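Local atomic coordinates of NikO protein (Streptomyces tendae, PDB entry 4FQD), a protein that is an enolpyruvyl transferase of the MurA subfamily, essential in nikkomycin biosynthesis. Residues 272-275 against 276-280; 311-315 against 316-320; 173-177 against 178-182; 110-113 against 114-117. The protein carries 4 engineered substitutions. All blocks are in the same frame, centred on the assembly; numbering follows the deposited sequence. Where two conformers were deposited one is given.

Interaction 1 (272-275 against 276-280)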
ATOM      1  N   ILE A 272      16.420   1.586 -16.435  1.00 12.38           N
ATOM      2  CA  ILE A 272      16.156   2.874 -15.805  1.00 10.78           C
ATOM      3  C   ILE A 272      16.815   2.910 -14.429  1.00 13.80           C
ATOM      4  O   ILE A 272      17.435   3.905 -14.050  1.00 12.46           O
ATOM      5  CB  ILE A 272      14.645   3.145 -15.673  1.00 10.73           C
ATOM      6  CG1 ILE A 272      14.019   3.342 -17.056  1.00 11.85           C
ATOM      7  CG2 ILE A 272      14.391   4.368 -14.806  1.00  8.08           C
ATOM      8  CD1 ILE A 272      12.515   3.521 -17.026  1.00  9.81           C
ATOM      9  N   CYS A 273      16.687   1.809 -13.694  1.00 11.26           N
ATOM     10  CA  CYS A 273      17.325   1.674 -12.390  1.00 12.74           C
ATOM     11  C   CYS A 273      18.842   1.757 -12.520  1.00 13.94           C
ATOM     12  O   CYS A 273      19.512   2.382 -11.698  1.00 12.01           O
ATOM     13  CB  CYS A 273      16.926   0.349 -11.737  1.00 11.47           C
ATOM     14  SG  CYS A 273      17.744   0.014 -10.159  1.00 17.14           S
ATOM     15  N   ALA A 274      19.374   1.129 -13.562  1.00 13.03           N
ATOM     16  CA  ALA A 274      20.812   1.123 -13.807  1.00 10.95           C
ATOM     17  C   ALA A 274      21.320   2.502 -14.217  1.00 16.10           C
ATOM     18  O   ALA A 274      22.365   2.951 -13.746  1.00 12.52           O
ATOM     19  CB  ALA A 274      21.163   0.089 -14.869  1.00 11.86           C
ATOM     20  N   GLY A 275      20.576   3.169 -15.096  1.00 13.30           N
ATOM     21  CA  GLY A 275      20.957   4.485 -15.577  1.00 12.24           C
ATOM     22  C   GLY A 275      20.976   5.539 -14.485  1.00 14.51           C
ATOM     23  O   GLY A 275      21.845   6.410 -14.465  1.00 15.38           O
ATOM     24  N   VAL A 276      20.016   5.457 -13.572  1.00 13.49           N
ATOM     25  CA  VAL A 276      19.908   6.417 -12.479  1.00 13.87           C
ATOM     26  C   VAL A 276      21.042   6.257 -11.465  1.00 12.45           C
ATOM     27  O   VAL A 276      21.580   7.245 -10.960  1.00 10.03           O
ATOM     28  CB  VAL A 276      18.540   6.297 -11.763  1.00 10.65           C
ATOM     29  CG1 VAL A 276      18.539   7.067 -10.453  1.00  9.96           C
ATOM     30  CG2 VAL A 276      17.422   6.787 -12.669  1.00 10.41           C
ATOM     31  N   LEU A 277      21.418   5.013 -11.190  1.00 12.59           N
ATOM     32  CA  LEU A 277      22.351   4.724 -10.103  1.00 10.71           C
ATOM     33  C   LEU A 277      23.789   4.440 -10.540  1.00 12.70           C
ATOM     34  O   LEU A 277      24.717   4.593  -9.747  1.00 14.05           O
ATOM     35  CB  LEU A 277      21.833   3.553  -9.264  1.00  9.71           C
ATOM     36  CG  LEU A 277      20.450   3.733  -8.635  1.00 13.03           C
ATOM     37  CD1 LEU A 277      20.059   2.501  -7.831  1.00  8.15           C
ATOM     38  CD2 LEU A 277      20.412   4.982  -7.768  1.00 10.85           C
ATOM     39  N   LEU A 278      23.979   4.029 -11.791  1.00 12.61           N
ATOM     40  CA  LEU A 278      25.297   3.574 -12.232  1.00 12.48           C
ATOM     41  C   LEU A 278      25.927   4.412 -13.344  1.00 12.57           C
ATOM     42  O   LEU A 278      27.140   4.374 -13.537  1.00 20.48           O
ATOM     43  CB  LEU A 278      25.238   2.103 -12.655  1.00 11.36           C
ATOM     44  CG  LEU A 278      24.711   1.124 -11.605  1.00 11.96           C
ATOM     45  CD1 LEU A 278      24.662  -0.291 -12.164  1.00 12.51           C
ATOM     46  CD2 LEU A 278      25.554   1.178 -10.338  1.00  9.44           C
ATOM     47  N   ALA A 279      25.108   5.162 -14.074  1.00 15.12           N
ATOM     48  CA  ALA A 279      25.608   5.954 -15.194  1.00 17.88           C
ATOM     49  C   ALA A 279      26.068   7.344 -14.763  1.00 21.45           C
ATOM     50  O   ALA A 279      25.644   7.853 -13.726  1.00 21.32           O
ATOM     51  CB  ALA A 279      24.552   6.056 -16.286  1.00 16.15           C
ATOM     52  N   ASP A 280      26.943   7.951 -15.561  1.00 21.74           N
ATOM     53  CA  ASP A 280      27.400   9.313 -15.298  1.00 28.25           C
ATOM     54  C   ASP A 280      26.860  10.276 -16.354  1.00 25.17           C
ATOM     55  O   ASP A 280      26.958  11.494 -16.210  1.00 31.46           O
ATOM     56  CB  ASP A 280      28.928   9.378 -15.234  1.00 28.05           C
ATOM     57  CG  ASP A 280      29.585   8.860 -16.492  1.00 36.20           C
ATOM     58  OD1 ASP A 280      28.922   8.114 -17.240  1.00 31.98           O
ATOM     59  OD2 ASP A 280      30.765   9.190 -16.732  1.00 36.37           O
TER
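Ile272, Cys273 and Ala274 meet Val276, Leu277 and Leu278 one turn on, near the C-terminal end of helix 265-278. Backbone hydrogen bonds come first. Val276 N donates to Ile272 O at 3.0 Å. Leu278 N donates to Ala274 O at 2.8 Å. Between them, Leu277 N reaches Cys273 O over a longer 3.3 Å. All three are i to i+4 bonds. Ala279 O is hydrogen-bonded to Arg23 NH1.

Apolar contacts make the second group. Cys273 SG lies anti to its own backbone N (chi1 176°), and this lays the sulfur alongside the Leu277 branch, with Cys273 SG 4.1 Å from Leu277 CD1. Ile272 and Val276 meet more loosely through their CG2 methyls. Ala274 CB and Leu278 CD1 make a similar wide contact.

Side-chain carbons packed on carbonyl oxygens form the third group. Val276 CG2 stands beside the backbone N and sits 3.2 Å from Ile272 O. Ala279 CB comes within 3.3 Å of Gly275 O.

Much of this helix is covered by other helices. Cys273 and Leu277 pack on helix 344-351, Ala274 and Leu278 on Leu417 of helix 409-419, and Ile272 on helix 298-307. A buried apolar helix packed on three others, with loops covering Val276 and part of Leu278, is characteristic of the inverse alpha/beta barrel of the EPSP synthase family, where helices lie inside and sheets outside.

Interaction 2 (311-315 against 316-320)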
ATOM      1  N   VAL A 311      13.010  10.721 -16.260  1.00 13.23           N
ATOM      2  CA  VAL A 311      13.109   9.890 -17.454  1.00 10.71           C
ATOM      3  C   VAL A 311      12.446  10.574 -18.646  1.00 18.15           C
ATOM      4  O   VAL A 311      11.245  10.843 -18.628  1.00 18.43           O
ATOM      5  CB  VAL A 311      12.459   8.509 -17.250  1.00 10.56           C
ATOM      6  CG1 VAL A 311      12.429   7.739 -18.561  1.00 15.08           C
ATOM      7  CG2 VAL A 311      13.198   7.721 -16.181  1.00 11.98           C
ATOM      8  N   ASP A 312      13.236  10.858 -19.677  1.00 17.72           N
ATOM      9  CA  ASP A 312      12.708  11.452 -20.899  1.00 17.37           C
ATOM     10  C   ASP A 312      12.087  10.368 -21.768  1.00 18.87           C
ATOM     11  O   ASP A 312      12.770   9.436 -22.189  1.00 19.04           O
ATOM     12  CB  ASP A 312      13.816  12.171 -21.670  1.00 19.58           C
ATOM     13  CG  ASP A 312      14.470  13.270 -20.857  1.00 26.46           C
ATOM     14  OD1 ASP A 312      13.775  13.884 -20.022  1.00 27.98           O
ATOM     15  OD2 ASP A 312      15.679  13.517 -21.053  1.00 28.37           O
ATOM     16  N   VAL A 313      10.790  10.489 -22.035  1.00 22.83           N
ATOM     17  CA  VAL A 313      10.074   9.468 -22.791  1.00 17.98           C
ATOM     18  C   VAL A 313       9.846   9.867 -24.246  1.00 23.69           C
ATOM     19  O   VAL A 313       9.225  10.892 -24.531  1.00 22.21           O
ATOM     20  CB  VAL A 313       8.721   9.128 -22.141  1.00 22.12           C
ATOM     21  CG1 VAL A 313       7.953   8.135 -23.000  1.00 21.49           C
ATOM     22  CG2 VAL A 313       8.932   8.579 -20.738  1.00 17.17           C
ATOM     23  N   GLY A 314      10.356   9.046 -25.159  1.00 24.58           N
ATOM     24  CA  GLY A 314      10.151   9.253 -26.581  1.00 20.03           C
ATOM     25  C   GLY A 314       9.310   8.141 -27.178  1.00 25.33           C
ATOM     26  O   GLY A 314       8.579   7.455 -26.464  1.00 27.97           O
ATOM     27  N   ALA A 315       9.416   7.958 -28.490  1.00 19.00           N
ATOM     28  CA  ALA A 315       8.633   6.942 -29.182  1.00 18.21           C
ATOM     29  C   ALA A 315       9.319   5.581 -29.149  1.00 21.44           C
ATOM     30  O   ALA A 315       8.742   4.595 -28.689  1.00 18.49           O
ATOM     31  CB  ALA A 315       8.371   7.365 -30.613  1.00 22.16           C
ATOM     32  N   ASP A 316      10.551   5.533 -29.644  1.00 21.22           N
ATOM     33  CA  ASP A 316      11.308   4.288 -29.684  1.00 19.54           C
ATOM     34  C   ASP A 316      12.489   4.316 -28.722  1.00 19.67           C
ATOM     35  O   ASP A 316      13.364   3.452 -28.777  1.00 16.67           O
ATOM     36  CB  ASP A 316      11.799   3.997 -31.104  1.00 18.56           C
ATOM     37  CG  ASP A 316      10.663   3.860 -32.096  1.00 27.43           C
ATOM     38  OD1 ASP A 316       9.934   2.846 -32.030  1.00 20.61           O
ATOM     39  OD2 ASP A 316      10.502   4.761 -32.946  1.00 34.18           O
ATOM     40  N   GLU A 317      12.510   5.310 -27.840  1.00 18.54           N
ATOM     41  CA  GLU A 317      13.590   5.431 -26.871  1.00 22.25           C
ATOM     42  C   GLU A 317      13.156   6.158 -25.603  1.00 18.95           C
ATOM     43  O   GLU A 317      12.269   7.012 -25.632  1.00 17.04           O
ATOM     44  CB  GLU A 317      14.793   6.149 -27.491  1.00 20.83           C
ATOM     45  CG  GLU A 317      14.557   7.624 -27.772  1.00 23.43           C
ATOM     46  CD  GLU A 317      15.833   8.360 -28.134  1.00 34.77           C
ATOM     47  OE1 GLU A 317      16.338   9.125 -27.286  1.00 34.95           O
ATOM     48  OE2 GLU A 317      16.326   8.179 -29.267  1.00 44.34           O
ATOM     49  N   VAL A 318      13.782   5.801 -24.487  1.00 16.25           N
ATOM     50  CA  VAL A 318      13.631   6.553 -23.249  1.00 17.57           C
ATOM     51  C   VAL A 318      15.012   6.880 -22.697  1.00 16.45           C
ATOM     52  O   VAL A 318      15.977   6.156 -22.946  1.00 16.14           O
ATOM     53  CB  VAL A 318      12.808   5.792 -22.187  1.00 15.87           C
ATOM     54  CG1 VAL A 318      11.419   5.480 -22.720  1.00 16.84           C
ATOM     55  CG2 VAL A 318      13.520   4.520 -21.759  1.00 15.81           C
ATOM     56  N   THR A 319      15.109   7.980 -21.961  1.00 13.31           N
ATOM     57  CA  THR A 319      16.390   8.421 -21.433  1.00 11.50           C
ATOM     58  C   THR A 319      16.353   8.561 -19.915  1.00 13.25           C
ATOM     59  O   THR A 319      15.643   9.409 -19.377  1.00 13.80           O
ATOM     60  CB  THR A 319      16.828   9.752 -22.068  1.00 17.28           C
ATOM     61  OG1 THR A 319      17.058   9.561 -23.468  1.00 22.05           O
ATOM     62  CG2 THR A 319      18.102  10.253 -21.420  1.00 13.80           C
ATOM     63  N   ALA A 320      17.121   7.717 -19.234  1.00  9.92           N
ATOM     64  CA  ALA A 320      17.180   7.739 -17.778  1.00 12.32           C
ATOM     65  C   ALA A 320      18.375   8.551 -17.292  1.00 11.98           C
ATOM     66  O   ALA A 320      19.516   8.281 -17.667  1.00 12.17           O
ATOM     67  CB  ALA A 320      17.236   6.323 -17.229  1.00 12.42           C
TER
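Asp312 faces Thr319 in the hydrogen-bonded pair of an antiparallel hairpin. Asp312 N donates to Thr319 O, and Asp312 O accepts from Thr319 N; both bonds are 2.8 Å. The second donor lies in the plane of the carbonyl it meets.

The Asp312 side chain can be followed outward. Asp312 CB rests against Thr319 CB at 3.9 Å. With CG beside the backbone N (chi1 -59°), OD2 is brought alongside the threonine, and the two side chains cross obliquely. Asp312 OD2 comes within 4.1 Å of both Thr319 CB and Thr319 CG2, and takes a hydrogen bond from His321 NE2. OD1 has a long, weak ion pair with Arg310.

The other sheet face carries Val311, Val313, Val318 and Ala320. Val311 CG1 touches Val318 CB at 4.1 Å. Val313 and Val318 meet more loosely through their CG1 methyls.

The chain turns through Ala315 and Asp316. Gly314 N donates to Glu317 O at 2.8 Å, nearly along the C=O axis. Asp316 OD1 is bonded to Gly289 N, and Glu317 forms a salt bridge with Arg284.

The chemistry is thus divided by face. The valines press on helices 290-296 and 298-307, and Ala320 on Ile272 of helix 265-278, while the carboxylate of Asp312 lies on the opposite face with its charge probably tempered by His321 and, more weakly, by Arg310.

Interaction 3 (173-177 against 178-182); sequences CTIDM and LDYTR
Asp176 grips the turn that follows its strand with two acceptors. Asp176 OD1 takes Leu178 N at 3.3 Å, an Asx turn, and the donor comes from above the carboxylate plane. Asp176 O takes Asp179 N at 3.0 Å. One residue on, Met177 O accepts from Tyr180 N, also at 3.0 Å. Thr181 OG1 closes back on Leu178 O at 2.9 Å. The backbone bonds wind residues 177-179 into a short 3-10 turn.

Tyr180 folds back towards the strand. Ile175 CG2 lies at the edge of its ring, in plane, 3.9 Å from Tyr180 CE2. The Met177 chain bends at chi2 (-59°) and chi3, and Met177 SD ends 5.3 Å from the centroid of the Tyr180 ring. This is an oblique Met-aromatic contact.

Second-shell groups hold these in place. His214 ND1 is bonded to Asp176 OD1, and Arg150 forms a salt bridge with Asp179 OD2. A water links Asp179 OD2 to Asp176 N. Tyr180 OH is hydrogen-bonded to Asp146.

With an alanine in place of Asp176, Leu178 N and His214 ND1 would probably both lose their shared partner, and the turn would be less firmly set.

Strand 174-176 is an outermost strand of its sheet within this chain and runs parallel to strand 209-213. Met177 packs on helix 192-204, and Tyr180 reaches both that helix and helix 142-149.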
ATOM      1  N   CYS A 173     -18.752 -20.350 -21.531  0.57 17.95           N
ATOM      2  CA  CYS A 173     -19.064 -20.084 -20.131  0.57 18.92           C
ATOM      3  C   CYS A 173     -18.974 -18.587 -19.810  0.57 17.07           C
ATOM      4  O   CYS A 173     -18.375 -17.817 -20.562  0.57 15.53           O
ATOM      5  CB  CYS A 173     -18.124 -20.885 -19.222  0.57 18.51           C
ATOM      6  SG  CYS A 173     -18.521 -20.807 -17.462  0.57 18.47           S
ATOM      7  N   THR A 174     -19.582 -18.181 -18.700  1.00 15.12           N
ATOM      8  CA  THR A 174     -19.507 -16.802 -18.241  1.00 17.01           C
ATOM      9  C   THR A 174     -18.741 -16.760 -16.925  1.00 17.98           C
ATOM     10  O   THR A 174     -19.233 -17.229 -15.900  1.00 21.41           O
ATOM     11  CB  THR A 174     -20.909 -16.212 -18.026  1.00 13.58           C
ATOM     12  OG1 THR A 174     -21.650 -16.292 -19.250  1.00 15.52           O
ATOM     13  CG2 THR A 174     -20.820 -14.758 -17.577  1.00 13.02           C
ATOM     14  N   ILE A 175     -17.533 -16.205 -16.955  1.00 18.44           N
ATOM     15  CA  ILE A 175     -16.664 -16.224 -15.783  1.00 20.11           C
ATOM     16  C   ILE A 175     -16.298 -14.829 -15.293  1.00 16.89           C
ATOM     17  O   ILE A 175     -15.955 -13.951 -16.085  1.00 14.33           O
ATOM     18  CB  ILE A 175     -15.347 -16.968 -16.072  1.00 16.21           C
ATOM     19  CG1 ILE A 175     -15.605 -18.255 -16.858  1.00 17.72           C
ATOM     20  CG2 ILE A 175     -14.602 -17.258 -14.777  1.00 15.40           C
ATOM     21  CD1 ILE A 175     -14.335 -18.994 -17.236  1.00 18.66           C
ATOM     22  N   ASP A 176     -16.369 -14.636 -13.980  1.00 16.90           N
ATOM     23  CA  ASP A 176     -15.833 -13.437 -13.355  1.00 16.12           C
ATOM     24  C   ASP A 176     -14.405 -13.744 -12.923  1.00 16.48           C
ATOM     25  O   ASP A 176     -14.182 -14.606 -12.076  1.00 17.59           O
ATOM     26  CB  ASP A 176     -16.679 -13.041 -12.145  1.00 17.87           C
ATOM     27  CG  ASP A 176     -16.421 -11.613 -11.694  1.00 25.05           C
ATOM     28  OD1 ASP A 176     -15.331 -11.076 -11.983  1.00 21.57           O
ATOM     29  OD2 ASP A 176     -17.314 -11.028 -11.045  1.00 24.48           O
ATOM     30  N   MET A 177     -13.441 -13.040 -13.509  1.00 16.07           N
ATOM     31  CA  MET A 177     -12.027 -13.316 -13.253  1.00 13.92           C
ATOM     32  C   MET A 177     -11.593 -13.000 -11.826  1.00 16.45           C
ATOM     33  O   MET A 177     -10.498 -13.381 -11.410  1.00 18.28           O
ATOM     34  CB  MET A 177     -11.142 -12.573 -14.255  1.00 12.97           C
ATOM     35  CG  MET A 177     -11.264 -13.108 -15.664  1.00 17.17           C
ATOM     36  SD  MET A 177     -10.825 -14.854 -15.707  1.00 33.15           S
ATOM     37  CE  MET A 177     -12.108 -15.496 -16.761  1.00  8.83           C
ATOM     38  N   LEU A 178     -12.447 -12.312 -11.077  1.00 12.18           N
ATOM     39  CA  LEU A 178     -12.160 -12.021  -9.676  1.00 14.56           C
ATOM     40  C   LEU A 178     -12.223 -13.292  -8.833  1.00 17.18           C
ATOM     41  O   LEU A 178     -11.795 -13.309  -7.678  1.00 15.11           O
ATOM     42  CB  LEU A 178     -13.123 -10.966  -9.132  1.00 12.02           C
ATOM     43  CG  LEU A 178     -13.045  -9.595  -9.806  1.00 16.63           C
ATOM     44  CD1 LEU A 178     -13.922  -8.584  -9.085  1.00 15.90           C
ATOM     45  CD2 LEU A 178     -11.604  -9.114  -9.872  1.00 12.22           C
ATOM     46  N   ASP A 179     -12.757 -14.354  -9.426  1.00 15.13           N
ATOM     47  CA  ASP A 179     -12.768 -15.672  -8.806  1.00 17.94           C
ATOM     48  C   ASP A 179     -11.347 -16.200  -8.634  1.00 19.53           C
ATOM     49  O   ASP A 179     -11.100 -17.101  -7.832  1.00 18.32           O
ATOM     50  CB  ASP A 179     -13.575 -16.647  -9.662  1.00 18.06           C
ATOM     51  CG  ASP A 179     -15.072 -16.445  -9.526  1.00 25.00           C
ATOM     52  OD1 ASP A 179     -15.494 -15.398  -8.990  1.00 22.95           O
ATOM     53  OD2 ASP A 179     -15.827 -17.339  -9.960  1.00 19.32           O
ATOM     54  N   TYR A 180     -10.416 -15.629  -9.390  1.00 15.15           N
ATOM     55  CA  TYR A 180      -9.032 -16.080  -9.369  1.00 17.31           C
ATOM     56  C   TYR A 180      -8.089 -15.005  -8.837  1.00 13.86           C
ATOM     57  O   TYR A 180      -6.926 -14.935  -9.232  1.00 14.76           O
ATOM     58  CB  TYR A 180      -8.610 -16.533 -10.766  1.00 15.93           C
ATOM     59  CG  TYR A 180      -9.530 -17.582 -11.346  1.00 17.98           C
ATOM     60  CD1 TYR A 180      -9.359 -18.927 -11.043  1.00 17.35           C
ATOM     61  CD2 TYR A 180     -10.579 -17.228 -12.183  1.00 15.56           C
ATOM     62  CE1 TYR A 180     -10.200 -19.889 -11.565  1.00 18.37           C
ATOM     63  CE2 TYR A 180     -11.426 -18.183 -12.709  1.00 19.42           C
ATOM     64  CZ  TYR A 180     -11.233 -19.512 -12.396  1.00 17.79           C
ATOM     65  OH  TYR A 180     -12.074 -20.465 -12.920  1.00 20.32           O
ATOM     66  N   THR A 181      -8.601 -14.173  -7.935  1.00 12.89           N
ATOM     67  CA  THR A 181      -7.790 -13.162  -7.267  1.00 18.64           C
ATOM     68  C   THR A 181      -7.830 -13.385  -5.759  1.00 17.13           C
ATOM     69  O   THR A 181      -8.830 -13.864  -5.226  1.00 22.14           O
ATOM     70  CB  THR A 181      -8.294 -11.736  -7.571  1.00 15.40           C
ATOM     71  OG1 THR A 181      -9.602 -11.557  -7.012  1.00 14.05           O
ATOM     72  CG2 THR A 181      -8.352 -11.497  -9.069  1.00 12.67           C
ATOM     73  N   ARG A 182      -6.743 -13.046  -5.074  1.00 19.23           N
ATOM     74  CA  ARG A 182      -6.699 -13.176  -3.620  1.00 16.88           C
ATOM     75  C   ARG A 182      -7.602 -12.137  -2.964  1.00 15.00           C
ATOM     76  O   ARG A 182      -8.403 -12.460  -2.087  1.00 16.30           O
ATOM     77  CB  ARG A 182      -5.269 -13.033  -3.093  1.00 23.50           C
ATOM     78  CG  ARG A 182      -5.177 -13.096  -1.575  1.00 24.37           C
ATOM     79  CD  ARG A 182      -3.782 -12.764  -1.063  1.00 42.43           C
ATOM     80  NE  ARG A 182      -2.798 -13.787  -1.407  1.00 50.39           N
ATOM     81  CZ  ARG A 182      -1.834 -13.624  -2.308  1.00 43.86           C
ATOM     82  NH1 ARG A 182      -1.718 -12.474  -2.957  1.00 31.96           N
ATOM     83  NH2 ARG A 182      -0.983 -14.611  -2.556  1.00 37.29           N
TER
HETATM   84  O   HOH W   1     -17.605 -16.850 -12.170  1.00  8.28           O

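Interaction 4 (110-113 against 114-117). With SO4 (sulfate ion), chain C.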
ATOM      1  N   TYR A 110       0.539 -22.653 -21.046  1.00 14.91           N
ATOM      2  CA  TYR A 110      -0.504 -22.007 -21.834  1.00 15.36           C
ATOM      3  C   TYR A 110      -0.645 -22.633 -23.220  1.00 17.86           C
ATOM      4  O   TYR A 110      -1.306 -22.079 -24.099  1.00 14.30           O
ATOM      5  CB  TYR A 110      -0.249 -20.502 -21.928  1.00 15.68           C
ATOM      6  CG  TYR A 110      -0.158 -19.838 -20.572  1.00 17.99           C
ATOM      7  CD1 TYR A 110      -1.288 -19.675 -19.783  1.00 12.42           C
ATOM      8  CD2 TYR A 110       1.058 -19.385 -20.077  1.00 17.92           C
ATOM      9  CE1 TYR A 110      -1.214 -19.077 -18.541  1.00 16.89           C
ATOM     10  CE2 TYR A 110       1.143 -18.783 -18.834  1.00 22.38           C
ATOM     11  CZ  TYR A 110       0.004 -18.632 -18.071  1.00 22.89           C
ATOM     12  OH  TYR A 110       0.080 -18.035 -16.835  1.00 23.47           O
ATOM     13  N   LEU A 111      -0.021 -23.792 -23.401  1.00 22.51           N
ATOM     14  CA  LEU A 111      -0.182 -24.571 -24.622  1.00 17.66           C
ATOM     15  C   LEU A 111      -1.313 -25.572 -24.433  1.00 15.53           C
ATOM     16  O   LEU A 111      -1.809 -26.153 -25.398  1.00 20.42           O
ATOM     17  CB  LEU A 111       1.113 -25.306 -24.966  1.00 16.39           C
ATOM     18  CG  LEU A 111       2.308 -24.436 -25.354  1.00 19.25           C
ATOM     19  CD1 LEU A 111       3.557 -25.287 -25.533  1.00 18.96           C
ATOM     20  CD2 LEU A 111       2.006 -23.657 -26.622  1.00 13.10           C
ATOM     21  N   LEU A 112      -1.711 -25.764 -23.179  1.00 14.66           N
ATOM     22  CA  LEU A 112      -2.790 -26.688 -22.825  1.00 19.76           C
ATOM     23  C   LEU A 112      -4.126 -26.456 -23.551  1.00 21.76           C
ATOM     24  O   LEU A 112      -4.765 -27.423 -23.971  1.00 19.46           O
ATOM     25  CB  LEU A 112      -3.001 -26.727 -21.307  1.00 15.12           C
ATOM     26  CG  LEU A 112      -1.858 -27.319 -20.482  1.00 19.92           C
ATOM     27  CD1 LEU A 112      -2.201 -27.305 -19.001  1.00 19.13           C
ATOM     28  CD2 LEU A 112      -1.539 -28.729 -20.951  1.00 17.69           C
ATOM     29  N   PRO A 113      -4.565 -25.187 -23.686  1.00 16.85           N
ATOM     30  CA  PRO A 113      -5.801 -24.971 -24.449  1.00 17.34           C
ATOM     31  C   PRO A 113      -5.688 -25.443 -25.896  1.00 19.00           C
ATOM     32  O   PRO A 113      -6.662 -25.946 -26.451  1.00 21.04           O
ATOM     33  CB  PRO A 113      -5.970 -23.451 -24.409  1.00 18.75           C
ATOM     34  CG  PRO A 113      -5.304 -23.041 -23.152  1.00 18.21           C
ATOM     35  CD  PRO A 113      -4.117 -23.946 -23.026  1.00 17.20           C
ATOM     36  N   ALA A 114      -4.512 -25.282 -26.493  1.00 18.35           N
ATOM     37  CA  ALA A 114      -4.285 -25.729 -27.863  1.00 21.78           C
ATOM     38  C   ALA A 114      -4.290 -27.252 -27.952  1.00 19.56           C
ATOM     39  O   ALA A 114      -4.869 -27.826 -28.874  1.00 18.19           O
ATOM     40  CB  ALA A 114      -2.974 -25.174 -28.392  1.00 17.26           C
ATOM     41  N   LEU A 115      -3.643 -27.897 -26.987  1.00 18.05           N
ATOM     42  CA  LEU A 115      -3.535 -29.351 -26.962  1.00 18.60           C
ATOM     43  C   LEU A 115      -4.889 -30.022 -26.747  1.00 18.99           C
ATOM     44  O   LEU A 115      -5.255 -30.947 -27.471  1.00 17.47           O
ATOM     45  CB  LEU A 115      -2.560 -29.793 -25.868  1.00 18.94           C
ATOM     46  CG  LEU A 115      -1.103 -29.346 -26.011  1.00 25.90           C
ATOM     47  CD1 LEU A 115      -0.306 -29.706 -24.767  1.00 20.94           C
ATOM     48  CD2 LEU A 115      -0.474 -29.963 -27.250  1.00 26.96           C
ATOM     49  N   VAL A 116      -5.629 -29.549 -25.751  1.00 18.61           N
ATOM     50  CA  VAL A 116      -6.895 -30.172 -25.380  1.00 21.77           C
ATOM     51  C   VAL A 116      -7.973 -29.941 -26.440  1.00 20.65           C
ATOM     52  O   VAL A 116      -8.931 -30.705 -26.540  1.00 24.06           O
ATOM     53  CB  VAL A 116      -7.388 -29.680 -23.995  1.00 18.60           C
ATOM     54  CG1 VAL A 116      -8.071 -28.327 -24.112  1.00 19.49           C
ATOM     55  CG2 VAL A 116      -8.328 -30.695 -23.371  1.00 28.01           C
ATOM     56  N   SER A 117      -7.804 -28.894 -27.241  1.00 15.74           N
ATOM     57  CA  SER A 117      -8.792 -28.545 -28.252  1.00 16.06           C
ATOM     58  C   SER A 117      -8.485 -29.217 -29.583  1.00 20.65           C
ATOM     59  O   SER A 117      -9.372 -29.403 -30.415  1.00 24.57           O
ATOM     60  CB  SER A 117      -8.853 -27.029 -28.435  1.00 24.51           C
ATOM     61  OG  SER A 117      -9.736 -26.678 -29.483  1.00 30.08           O
TER
HETATM   62  S   SO4 C 501       1.719 -15.593 -15.222  1.00 44.01           S
HETATM   63  O1  SO4 C 501       0.510 -15.444 -16.027  1.00 26.60           O
HETATM   64  O2  SO4 C 501       2.736 -16.300 -15.997  1.00 29.46           O
HETATM   65  O3  SO4 C 501       2.218 -14.272 -14.853  1.00 59.60           O
HETATM   66  O4  SO4 C 501       1.409 -16.352 -14.014  1.00 27.28           O
HETATM   67  O   HOH W   2      -2.946 -22.685 -26.346  1.00 14.07           O
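Leu115 N donates to Leu111 O at 3.0 Å and Val116 N to Leu112 O at 2.9 Å, two regular i to i+4 helical bonds, and a weak third runs from Ser117 N to Pro113 O. A water stands between Tyr110 O and Ala114 N. It donates to the first and accepts weakly from the second, bridging a pair at i to i+4 spacing.

Leu112 and Leu115 form the apolar side-chain contact, with Leu112 CD2 4.1 Å from Leu115 CD1. Leu115 CG also lies against Leu111 O at 3.3 Å. Ser117 CB sits 3.1 Å from Pro113 O. Val116 CG1 stands between the backbone N and the carbonyl carbon (chi1 81°), which sets it near both Leu112 O and Pro113 O.

The Tyr110 side chain leaves the backbone away from 114-117. Its ring packs against helices 34-44 and 192-204. Tyr110 OH is 2.7 Å from sulfate O1, a weak hydrogen bond at most, since another acceptor competes for the same proton. Ser193 OG and Lys197 NZ also bind the ion, which probably came from the crystallisation liquor. A phenylalanine in place of Tyr110 would probably cost the sulfate this hydroxyl partner.

Pro113 packs on helix 192-204, while Leu112 and Leu115 touch strand 121-124. Such a buried helix, with a helix and a strand packed against it, is consistent with the inverse alpha/beta barrel of this family.

From the N terminus the order is interaction 4, interaction 3, interaction 1, interaction 2. Each is a continuous stretch, so none nests in or crosses another. Interaction 4 closes helical turns, interaction 3 closes the turn after a strand, interaction 1 turns near the C-terminal end of a helix, and interaction 2 closes a hairpin. Interactions 3 and 4 do not touch, their centres being about 20 Å apart, yet both pack on helix 192-204. Interactions 1 and 2 meet directly: Ile272 CG2 lies 3.8 Å from Val311 CG2, and both residues rest on Phe301 of helix 298-307. Interactions 1 and 4 lie on opposite sides of the chain's centre, about 42 Å apart between centres.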